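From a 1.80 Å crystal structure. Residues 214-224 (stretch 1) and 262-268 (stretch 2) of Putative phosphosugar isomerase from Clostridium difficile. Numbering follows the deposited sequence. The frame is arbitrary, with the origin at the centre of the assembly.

Stretch 1, residues 214-224: IGHSDIYGDTL
Stretch 2 262-268: ILDTGKE

This contact is the end of a parallel strand pairing that opens into a loop-to-loop contact, closed at its outer side by a salt bridge. Stretch 1 runs as a strand through Ile214 and Gly215, passes a short 3-10 segment at Ser217 and Asp218, and enters a helix at Tyr220. Stretch 2 is strand at Ile262 and Leu263 and becomes loop by Thr265. Together they bury 503 Å².

Ile214 and Ile262 form a parallel bridge, with their CA atoms 4.9 Å apart. Gly215 lies beside Leu263 at the same CA-CA spacing. Between His216 and Thr265 the CA atoms are already 6.5 Å apart, so the backbones diverge. Phi/psi is -116/120 at Ile214, -123/168 at Gly215, -109/117 at Ile262 and -94/98 at Leu263. Leu263 N donates to Ile214 O at 2.9 Å, nearly straight at 167°. Ile214 O also receives a CA-H...O contact from Ile262 CA at 3.5 Å. The two isoleucines share one sheet face, both m,t, with Ile214 CB 4.4 Å from Ile262 CG1.

Leu263 (m,t) points toward stretch 1. Leu263 CB meets Ile219 CD1 at 3.6 Å, and Leu263 CD1 lies 3.8 Å from Thr223 OG1. Ile219 is p,t and holds the N-cap position. Ile219 CD1 also touches Thr265 CG2 at 3.6 Å, so one methyl packs against both residues. Thr223 (m) donates from OG1 to Ile219 O at 2.8 Å. A CB on Gly215 would come within 2.2 Å of Thr223 OG1, which leaves no room for a side chain there.

His216 has chi1 t and chi2 -89°. His216 ND1 accepts from Asp218 N at 3.0 Å and 172°, which ties the ring to its own turn. His216 CB is 3.4 Å from Thr265 OG1, and His216 NE2 is 3.6 Å from Lys267 CB. Lys267 CD makes an off-centre CH-pi contact, 4.3 Å from the His216 ring centroid. His216 N is buried without a partner.

Lys267 (m,t,p,t) extends past the ring to Asp218 (m). Lys267 NZ donates to Asp218 OD2 at 2.8 Å in a salt bridge. A water donates to Asp218 OD2 at 2.7 Å and hydrogen-bonds Thr265 OG1 at 2.9 Å, giving a second link. Thr265 is p.

The loop turns at Gly266, whose positive phi (81/5) favours glycine. Gly266 N donates to Asp264 OD1 at 3.0 Å. Asp264 itself points away from stretch 1.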

# COMPACT_ATOMS: atom_id res chain seq x y z
N ILE B 214 27.29 19.35 46.10
CA ILE B 214 27.08 20.78 45.84
C ILE B 214 26.01 20.87 44.75
O ILE B 214 26.19 20.30 43.65
CB ILE B 214 28.36 21.49 45.37
CG1 ILE B 214 29.51 21.22 46.34
CG2 ILE B 214 28.11 22.99 45.18
CD1 ILE B 214 30.81 21.83 45.91
N GLY B 215 24.89 21.53 45.07
CA GLY B 215 23.76 21.69 44.14
C GLY B 215 23.39 23.15 43.89
O GLY B 215 23.85 24.06 44.58
N HIS B 216 22.54 23.36 42.88
CA HIS B 216 21.96 24.66 42.61
C HIS B 216 20.75 24.86 43.55
O HIS B 216 20.14 23.88 43.96
CB HIS B 216 21.50 24.75 41.14
CG HIS B 216 20.99 26.10 40.74
ND1 HIS B 216 19.68 26.47 40.88
CD2 HIS B 216 21.63 27.18 40.24
CE1 HIS B 216 19.51 27.70 40.46
NE2 HIS B 216 20.68 28.17 40.06
N SER B 217 20.39 26.11 43.84
CA SER B 217 19.23 26.39 44.71
C SER B 217 17.91 25.73 44.25
O SER B 217 17.09 25.36 45.08
CB SER B 217 19.01 27.91 44.90
OG SER B 217 18.95 28.59 43.67
N ASP B 218 17.74 25.56 42.94
CA ASP B 218 16.53 24.95 42.37
C ASP B 218 16.35 23.49 42.80
O ASP B 218 15.21 22.99 42.78
CB ASP B 218 16.51 25.03 40.83
CG ASP B 218 16.39 26.44 40.32
OD1 ASP B 218 15.91 27.33 41.06
OD2 ASP B 218 16.75 26.64 39.15
N ILE B 219 17.46 22.84 43.18
CA ILE B 219 17.44 21.47 43.66
C ILE B 219 18.03 21.36 45.09
O ILE B 219 18.53 20.33 45.49
CB ILE B 219 18.10 20.48 42.64
CG1 ILE B 219 19.51 20.94 42.25
CG2 ILE B 219 17.14 20.31 41.42
CD1 ILE B 219 20.38 19.84 41.50
N TYR B 220 17.89 22.42 45.89
CA TYR B 220 18.42 22.39 47.25
C TYR B 220 17.81 21.25 48.12
O TYR B 220 18.53 20.51 48.76
CB TYR B 220 18.24 23.78 47.91
CG TYR B 220 18.79 23.84 49.31
CD1 TYR B 220 20.11 23.55 49.56
CD2 TYR B 220 17.96 24.17 50.38
CE1 TYR B 220 20.62 23.61 50.85
CE2 TYR B 220 18.44 24.20 51.67
CZ TYR B 220 19.76 23.93 51.90
OH TYR B 220 20.23 23.96 53.19
N GLY B 221 16.50 21.07 48.07
CA GLY B 221 15.85 19.98 48.83
C GLY B 221 16.40 18.63 48.39
O GLY B 221 16.75 17.80 49.23
N ASP B 222 16.47 18.40 47.08
CA ASP B 222 17.06 17.15 46.54
C ASP B 222 18.52 16.95 46.94
O ASP B 222 18.94 15.82 47.13
CB ASP B 222 16.95 17.09 45.01
CG ASP B 222 15.52 16.89 44.52
OD1 ASP B 222 14.68 16.31 45.27
OD2 ASP B 222 15.26 17.29 43.36
N THR B 223 19.27 18.03 47.07
CA THR B 223 20.70 17.99 47.49
C THR B 223 20.79 17.50 48.92
O THR B 223 21.58 16.63 49.22
CB THR B 223 21.37 19.36 47.29
OG1 THR B 223 21.25 19.70 45.90
CG2 THR B 223 22.85 19.34 47.70
N LEU B 224 19.95 18.04 49.80
CA LEU B 224 19.86 17.60 51.19
C LEU B 224 19.41 16.13 51.30
O LEU B 224 19.92 15.37 52.13
CB LEU B 224 18.89 18.49 51.94
CG LEU B 224 19.27 19.95 52.10
CD1 LEU B 224 18.12 20.69 52.89
CD2 LEU B 224 20.61 20.04 52.86
N ILE B 262 28.94 17.15 42.18
CA ILE B 262 28.39 18.44 41.74
C ILE B 262 27.18 18.16 40.84
O ILE B 262 27.30 17.52 39.80
CB ILE B 262 29.45 19.32 41.03
CG1 ILE B 262 30.61 19.60 42.03
CG2 ILE B 262 28.82 20.64 40.57
CD1 ILE B 262 31.68 20.61 41.57
N LEU B 263 26.02 18.63 41.29
CA LEU B 263 24.76 18.49 40.56
C LEU B 263 24.64 19.80 39.78
O LEU B 263 24.28 20.83 40.33
CB LEU B 263 23.61 18.31 41.55
CG LEU B 263 23.73 17.12 42.51
CD1 LEU B 263 22.45 17.03 43.40
CD2 LEU B 263 23.93 15.84 41.72
N ASP B 264 25.04 19.75 38.51
CA ASP B 264 25.15 20.93 37.66
C ASP B 264 23.89 21.14 36.80
O ASP B 264 23.69 20.48 35.77
CB ASP B 264 26.42 20.83 36.80
CG ASP B 264 26.57 22.01 35.83
OD1 ASP B 264 25.94 23.07 36.04
OD2 ASP B 264 27.31 21.85 34.84
N THR B 265 23.07 22.10 37.21
CA THR B 265 21.80 22.38 36.49
C THR B 265 21.95 23.32 35.29
O THR B 265 20.96 23.59 34.60
CB THR B 265 20.72 22.95 37.42
OG1 THR B 265 21.10 24.25 37.85
CG2 THR B 265 20.48 22.02 38.61
N GLY B 266 23.17 23.78 35.02
CA GLY B 266 23.44 24.62 33.89
C GLY B 266 23.11 26.10 34.08
O GLY B 266 23.22 26.86 33.13
N LYS B 267 22.69 26.50 35.29
CA LYS B 267 22.37 27.91 35.60
C LYS B 267 23.51 28.62 36.33
O LYS B 267 23.40 29.81 36.62
CB LYS B 267 21.11 28.01 36.46
CG LYS B 267 19.84 27.67 35.73
CD LYS B 267 18.60 27.60 36.66
CE LYS B 267 17.95 28.94 36.97
NZ LYS B 267 16.51 28.74 37.39
N GLU B 268 24.60 27.92 36.61
CA GLU B 268 25.70 28.51 37.36
C GLU B 268 26.97 28.60 36.53
O GLU B 268 27.68 27.61 36.38
CB GLU B 268 25.95 27.70 38.64
CG GLU B 268 27.12 28.21 39.48
CD GLU B 268 27.01 29.69 39.81
OE1 GLU B 268 26.15 30.04 40.65
OE2 GLU B 268 27.77 30.49 39.22
O HOH W 1 18.28 24.81 37.93